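Local coordinates for uncharacterized protein (Bacteroides ovatus, PDB 3P02), which is of unknown function, an uncharacterized protein from a gut Bacteroides whose C-terminal part belongs to the BT_3044-like C-terminal family, at residues V193-G198 with I272-V277; V212-T217 with M230-E235. All blocks are in the same frame, centred on the assembly; numbering follows the deposited sequence.

Interaction 1: residues V193-G198 with I272-V277; sequences VFFYAG and IDFDFV. With EDO (1,2-ethanediol), chain D.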
loop_
_atom_site.group_PDB
_atom_site.type_symbol
_atom_site.label_atom_id
_atom_site.label_comp_id
_atom_site.label_asym_id
_atom_site.label_seq_id
_atom_site.Cartn_x
_atom_site.Cartn_y
_atom_site.Cartn_z
ATOM N N VAL A 193 11.470 -6.346 2.052
ATOM C CA VAL A 193 10.619 -5.252 2.494
ATOM C C VAL A 193 11.509 -4.139 3.032
ATOM O O VAL A 193 12.715 -4.310 3.147
ATOM C CB VAL A 193 9.606 -5.715 3.606
ATOM C CG1 VAL A 193 8.659 -6.824 3.116
ATOM C CG2 VAL A 193 10.334 -6.137 4.884
ATOM N N PHE A 194 10.903 -3.022 3.399
ATOM C CA PHE A 194 11.634 -2.012 4.156
ATOM C C PHE A 194 10.694 -1.356 5.134
ATOM O O PHE A 194 9.484 -1.326 4.917
ATOM C CB PHE A 194 12.293 -0.942 3.281
ATOM C CG PHE A 194 11.343 -0.091 2.484
ATOM C CD1 PHE A 194 10.783 1.067 3.034
ATOM C CD2 PHE A 194 11.029 -0.422 1.166
ATOM C CE1 PHE A 194 9.929 1.881 2.270
ATOM C CE2 PHE A 194 10.151 0.373 0.416
ATOM C CZ PHE A 194 9.616 1.523 0.969
ATOM N N PHE A 195 11.251 -0.844 6.210
ATOM C CA PHE A 195 10.514 -0.024 7.143
ATOM C C PHE A 195 11.363 1.224 7.305
ATOM O O PHE A 195 12.482 1.272 6.776
ATOM C CB PHE A 195 10.234 -0.749 8.473
ATOM C CG PHE A 195 11.455 -1.053 9.316
ATOM C CD1 PHE A 195 12.246 -2.179 9.056
ATOM C CD2 PHE A 195 11.830 -0.202 10.348
ATOM C CE1 PHE A 195 13.414 -2.425 9.799
ATOM C CE2 PHE A 195 12.978 -0.478 11.127
ATOM C CZ PHE A 195 13.747 -1.588 10.844
ATOM N N TYR A 196 10.876 2.201 8.066
ATOM C CA TYR A 196 11.671 3.398 8.301
ATOM C C TYR A 196 12.187 3.447 9.737
ATOM O O TYR A 196 11.418 3.255 10.675
ATOM C CB TYR A 196 10.842 4.678 8.050
ATOM C CG TYR A 196 10.223 4.764 6.674
ATOM C CD1 TYR A 196 11.015 4.922 5.538
ATOM C CD2 TYR A 196 8.839 4.693 6.507
ATOM C CE1 TYR A 196 10.444 4.994 4.261
ATOM C CE2 TYR A 196 8.256 4.807 5.246
ATOM C CZ TYR A 196 9.061 4.956 4.127
ATOM O OH TYR A 196 8.457 5.056 2.903
ATOM N N ALA A 197 13.467 3.766 9.898
ATOM C CA ALA A 197 14.040 3.977 11.208
ATOM C C ALA A 197 13.580 5.342 11.790
ATOM O O ALA A 197 13.067 6.201 11.048
ATOM C CB ALA A 197 15.567 3.953 11.110
ATOM N N GLY A 198 13.819 5.542 13.097
ATOM C CA GLY A 198 13.586 6.841 13.733
ATOM C C GLY A 198 12.188 7.419 13.715
ATOM O O GLY A 198 12.022 8.645 13.592
ATOM N N ILE A 272 16.961 -7.834 16.041
ATOM C CA ILE A 272 17.245 -6.558 15.368
ATOM C C ILE A 272 18.062 -5.735 16.361
ATOM O O ILE A 272 17.662 -5.602 17.516
ATOM C CB ILE A 272 15.958 -5.817 14.960
ATOM C CG1 ILE A 272 15.136 -6.690 13.981
ATOM C CG2 ILE A 272 16.315 -4.452 14.309
ATOM C CD1 ILE A 272 13.662 -6.108 13.726
ATOM N N ASP A 273 19.176 -5.180 15.911
ATOM C CA ASP A 273 20.015 -4.341 16.774
ATOM C C ASP A 273 20.908 -3.509 15.877
ATOM O O ASP A 273 21.870 -4.031 15.315
ATOM C CB ASP A 273 20.843 -5.185 17.768
ATOM C CG ASP A 273 21.608 -4.389 18.815
ATOM O OD1 ASP A 273 21.771 -3.156 18.632
ATOM O OD2 ASP A 273 22.031 -4.991 19.813
ATOM N N PHE A 274 20.554 -2.225 15.690
ATOM C CA PHE A 274 21.392 -1.393 14.845
ATOM C C PHE A 274 21.448 0.029 15.300
ATOM O O PHE A 274 20.443 0.604 15.733
ATOM C CB PHE A 274 20.943 -1.433 13.361
ATOM C CG PHE A 274 19.540 -0.903 13.099
ATOM C CD1 PHE A 274 19.320 0.461 12.860
ATOM C CD2 PHE A 274 18.446 -1.748 13.121
ATOM C CE1 PHE A 274 18.025 0.959 12.612
ATOM C CE2 PHE A 274 17.159 -1.255 12.838
ATOM C CZ PHE A 274 16.958 0.099 12.604
ATOM N N ASP A 275 22.619 0.638 15.094
ATOM C CA ASP A 275 22.793 2.060 15.279
ATOM C C ASP A 275 22.446 2.781 13.980
ATOM O O ASP A 275 22.666 2.247 12.894
ATOM C CB ASP A 275 24.245 2.416 15.670
ATOM C CG ASP A 275 24.684 2.002 17.049
ATOM O OD1 ASP A 275 23.794 1.744 17.917
ATOM O OD2 ASP A 275 25.906 2.023 17.302
ATOM N N PHE A 276 21.972 4.028 14.100
ATOM C CA PHE A 276 21.737 4.898 12.954
ATOM C C PHE A 276 21.738 6.304 13.460
ATOM O O PHE A 276 21.582 6.536 14.662
ATOM C CB PHE A 276 20.439 4.571 12.204
ATOM C CG PHE A 276 19.218 5.078 12.915
ATOM C CD1 PHE A 276 18.655 4.358 13.973
ATOM C CD2 PHE A 276 18.632 6.296 12.543
ATOM C CE1 PHE A 276 17.557 4.872 14.666
ATOM C CE2 PHE A 276 17.554 6.816 13.256
ATOM C CZ PHE A 276 17.011 6.096 14.301
ATOM N N VAL A 277 21.870 7.254 12.538
ATOM C CA VAL A 277 21.897 8.658 12.894
ATOM C C VAL A 277 20.671 9.371 12.317
ATOM O O VAL A 277 20.339 9.156 11.136
ATOM C CB VAL A 277 23.221 9.278 12.353
ATOM C CG1 VAL A 277 23.256 10.790 12.541
ATOM C CG2 VAL A 277 24.442 8.628 13.002
HETATM C C1 EDO D . 12.741 10.904 15.997
HETATM O O1 EDO D . 11.738 10.753 14.987
HETATM C C2 EDO D . 12.547 9.867 17.097
HETATM O O2 EDO D . 11.494 10.282 17.977
#
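Gly198, which meets the Phe276 ring through its backbone, has a carbonyl oxygen gripped from two sources: O1 of the 1,2-ethanediol donates to Gly198 O at 2.5 Å, and Arg200 NH1 is a second donor. The diol, probably from the crystallisation liquor, is also held by Gln199. Gly198 N approaches the Phe276 ring obliquely, 3.5 Å from Phe276 CZ. No hydrogen bond joins 193-198 to 272-277, and even the nearest CA atoms, those of Ala197 and Phe276, are 7.9 Å apart, so the contact is side-chain packing and not strand pairing. Its clearest element is a CH-pi contact: Ala197 CB sits 3.9 Å from the Phe276 ring centroid, only 3° off the ring normal. The same methyl touches a second ring differently, reaching the edge of Phe274 near its plane, with Ala197 CB 4.2 Å from Phe274 CE1. Phe195 and Phe274 then approach tip to tip, Phe195 CZ standing 4.0 Å from Phe274 CE2; Phe274 CE2 lies at the edge of the Phe195 ring, near its plane. The contact joins strand 192-196 and the residues just after it to strand 262-278, four places away in the antiparallel sheet, consistent with a strongly curved sheet. Met291 on strand 287-302 packs on Ala197, Phe274 and Phe276, while strands 182-187 and 211-220 flank Phe195.

Interaction 2: residues V212-T217 with M230-E235; sequences VFLQFT and MKIWAE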
loop_
_atom_site.group_PDB
_atom_site.type_symbol
_atom_site.label_atom_id
_atom_site.label_comp_id
_atom_site.label_asym_id
_atom_site.label_seq_id
_atom_site.Cartn_x
_atom_site.Cartn_y
_atom_site.Cartn_z
ATOM N N VAL A 212 15.177 1.117 6.028
ATOM C CA VAL A 212 15.941 -0.047 6.493
ATOM C C VAL A 212 15.316 -1.260 5.832
ATOM O O VAL A 212 14.110 -1.490 5.979
ATOM C CB VAL A 212 15.965 -0.169 8.034
ATOM C CG1 VAL A 212 16.687 -1.458 8.438
ATOM C CG2 VAL A 212 16.637 1.056 8.663
ATOM N N PHE A 213 16.121 -2.001 5.079
ATOM C CA PHE A 213 15.651 -3.151 4.328
ATOM C C PHE A 213 15.794 -4.423 5.130
ATOM O O PHE A 213 16.767 -4.593 5.870
ATOM C CB PHE A 213 16.445 -3.286 3.029
ATOM C CG PHE A 213 16.268 -2.153 2.038
ATOM C CD1 PHE A 213 17.033 -0.987 2.139
ATOM C CD2 PHE A 213 15.317 -2.235 1.029
ATOM C CE1 PHE A 213 16.827 0.092 1.257
ATOM C CE2 PHE A 213 15.122 -1.169 0.136
ATOM C CZ PHE A 213 15.883 -0.019 0.250
ATOM N N LEU A 214 14.817 -5.320 4.953
ATOM C CA LEU A 214 14.793 -6.665 5.546
ATOM C C LEU A 214 14.562 -7.666 4.476
ATOM O O LEU A 214 13.634 -7.483 3.663
ATOM C CB LEU A 214 13.670 -6.808 6.607
ATOM C CG LEU A 214 13.866 -5.979 7.892
ATOM C CD1 LEU A 214 12.541 -5.889 8.683
ATOM C CD2 LEU A 214 15.010 -6.564 8.755
ATOM N N GLN A 215 15.359 -8.729 4.477
ATOM C CA GLN A 215 15.169 -9.819 3.527
ATOM C C GLN A 215 14.856 -11.087 4.291
ATOM O O GLN A 215 15.602 -11.446 5.199
ATOM C CB GLN A 215 16.405 -9.998 2.636
ATOM C CG GLN A 215 16.276 -11.138 1.619
ATOM C CD GLN A 215 17.517 -11.253 0.771
ATOM O OE1 GLN A 215 18.319 -10.322 0.674
ATOM N NE2 GLN A 215 17.702 -12.391 0.126
ATOM N N PHE A 216 13.749 -11.740 3.932
ATOM C CA PHE A 216 13.326 -12.997 4.550
ATOM C C PHE A 216 13.875 -14.134 3.710
ATOM O O PHE A 216 13.362 -14.391 2.619
ATOM C CB PHE A 216 11.781 -13.042 4.603
ATOM C CG PHE A 216 11.195 -12.011 5.526
ATOM C CD1 PHE A 216 11.013 -10.686 5.105
ATOM C CD2 PHE A 216 10.863 -12.336 6.836
ATOM C CE1 PHE A 216 10.487 -9.726 5.970
ATOM C CE2 PHE A 216 10.303 -11.379 7.694
ATOM C CZ PHE A 216 10.135 -10.066 7.256
ATOM N N THR A 217 14.925 -14.793 4.178
ATOM C CA THR A 217 15.505 -15.888 3.382
ATOM C C THR A 217 14.760 -17.193 3.631
ATOM O O THR A 217 14.062 -17.347 4.632
ATOM C CB THR A 217 17.015 -16.102 3.736
ATOM O OG1 THR A 217 17.111 -16.910 4.931
ATOM C CG2 THR A 217 17.812 -14.771 3.876
HETATM N N MSE A 230 17.769 -13.879 8.084
HETATM C CA MSE A 230 17.412 -12.637 7.409
HETATM C C MSE A 230 18.656 -11.861 7.073
HETATM O O MSE A 230 19.745 -12.122 7.614
HETATM C CB MSE A 230 16.523 -11.780 8.314
HETATM C CG MSE A 230 15.224 -12.483 8.675
HETATM SE SE MSE A 230 14.052 -11.309 9.614
HETATM C CE MSE A 230 13.669 -10.156 8.069
ATOM N N LYS A 231 18.487 -10.892 6.175
ATOM C CA LYS A 231 19.488 -9.862 5.908
ATOM C C LYS A 231 18.859 -8.536 6.330
ATOM O O LYS A 231 17.648 -8.363 6.185
ATOM C CB LYS A 231 19.915 -9.831 4.437
ATOM C CG LYS A 231 20.688 -11.094 4.041
ATOM C CD LYS A 231 21.018 -11.136 2.559
ATOM C CE LYS A 231 21.693 -12.430 2.170
ATOM N NZ LYS A 231 21.968 -12.488 0.710
ATOM N N ILE A 232 19.672 -7.615 6.817
ATOM C CA ILE A 232 19.238 -6.268 7.172
ATOM C C ILE A 232 20.281 -5.284 6.637
ATOM O O ILE A 232 21.491 -5.522 6.792
ATOM C CB ILE A 232 18.981 -6.091 8.709
ATOM C CG1 ILE A 232 18.245 -4.749 8.972
ATOM C CG2 ILE A 232 20.306 -6.221 9.542
ATOM C CD1 ILE A 232 17.784 -4.552 10.483
ATOM N N TRP A 233 19.837 -4.188 6.009
ATOM C CA TRP A 233 20.801 -3.217 5.513
ATOM C C TRP A 233 20.144 -1.872 5.229
ATOM O O TRP A 233 18.921 -1.762 5.213
ATOM C CB TRP A 233 21.506 -3.756 4.230
ATOM C CG TRP A 233 20.635 -3.808 3.005
ATOM C CD1 TRP A 233 20.619 -2.906 1.978
ATOM C CD2 TRP A 233 19.708 -4.848 2.638
ATOM N NE1 TRP A 233 19.715 -3.298 1.015
ATOM C CE2 TRP A 233 19.153 -4.495 1.384
ATOM C CE3 TRP A 233 19.343 -6.081 3.213
ATOM C CZ2 TRP A 233 18.255 -5.325 0.698
ATOM C CZ3 TRP A 233 18.388 -6.863 2.577
ATOM C CH2 TRP A 233 17.848 -6.482 1.336
ATOM N N ALA A 234 20.969 -0.852 4.967
ATOM C CA ALA A 234 20.490 0.451 4.547
ATOM C C ALA A 234 21.173 0.813 3.257
ATOM O O ALA A 234 22.255 0.291 2.976
ATOM C CB ALA A 234 20.778 1.517 5.608
ATOM N N GLU A 235 20.531 1.653 2.446
ATOM C CA GLU A 235 21.175 2.170 1.228
ATOM C C GLU A 235 21.769 3.566 1.464
ATOM O O GLU A 235 22.714 3.940 0.775
ATOM C CB GLU A 235 20.190 2.265 0.060
ATOM C CG GLU A 235 19.882 0.925 -0.561
ATOM C CD GLU A 235 18.874 0.971 -1.688
ATOM O OE1 GLU A 235 18.272 2.043 -1.932
ATOM O OE2 GLU A 235 18.672 -0.088 -2.315
#
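Phe213 and Trp233 pack against each other on one face of an antiparallel beta hairpin, strand 211-220 followed by strand 228-234, a face that Gln215 and Lys231 share. Phe213 CB stands over the indole, 3.5 Å from the centroid of its six-membered ring, which identifies a CH-pi contact. The Phe213 ring itself is slid to the side: its plane is 11° from that of the indole, yet its centroid is 4.9 Å from that of the five-membered ring, so the two rings barely overlap. Beyond Phe213, the Glu235 side chain runs obliquely past CE1 and CZ. At the other end of the indole, Gln215 CB meets the edge at CZ3. The extended chains of Gln215 and Lys231 lie side by side, pointing the same way, and Lys231 CD touches Gln215 OE1 at 3.4 Å without a hydrogen bond.

Val212, Leu214, Phe216, Met230 and Ile232 occupy the reverse face. Met230, a selenomethionine, lies alongside Phe216 and bends at its end (chi3 70°), bringing CE over the middle of the ring, 3.5 Å from the centroid. Its selenium is farther off and oblique, completing a Met-aromatic contact. The same CE reaches Leu214 CB at 3.7 Å. Leu214 and Ile232 run side by side, with CD2 of Leu214 3.7 Å from CG1 of Ile232; Val212 CG1 touches that same CG1. Phe274 and Ile269 of strand 262-278 adjoin this apolar face.

Four backbone hydrogen bonds fix the register, two each at the pairs Phe213-Trp233 and Gln215-Lys231. In the shortest, Phe213 N donates to Trp233 O at 2.8 Å, and that oxygen also lies in plane at the edge of the Phe213 ring, near CD1.

In the fold
From the N terminus, the chain passes through strand 192-196 and the long loop that follows before entering strand 211-220, the first arm of interaction 2. The return along strand 228-234 closes that short loop of 12 residues. Strands 242-255 and 262-278 come next, and only at 272-277 does interaction 1 close its loop of 73 residues. Interaction 2 is therefore nested inside interaction 1, their centres 10 Å apart. Strands 192-196 and 211-220 are neighbours in one antiparallel sheet, with a probable hydrogen bond from Val212 N to Phe195 O. Interaction 2 ties adjacent strands, whereas strand 262-278 lies three strands beyond strand 211-220, so interaction 1 reaches past the hairpin and strand 242-255.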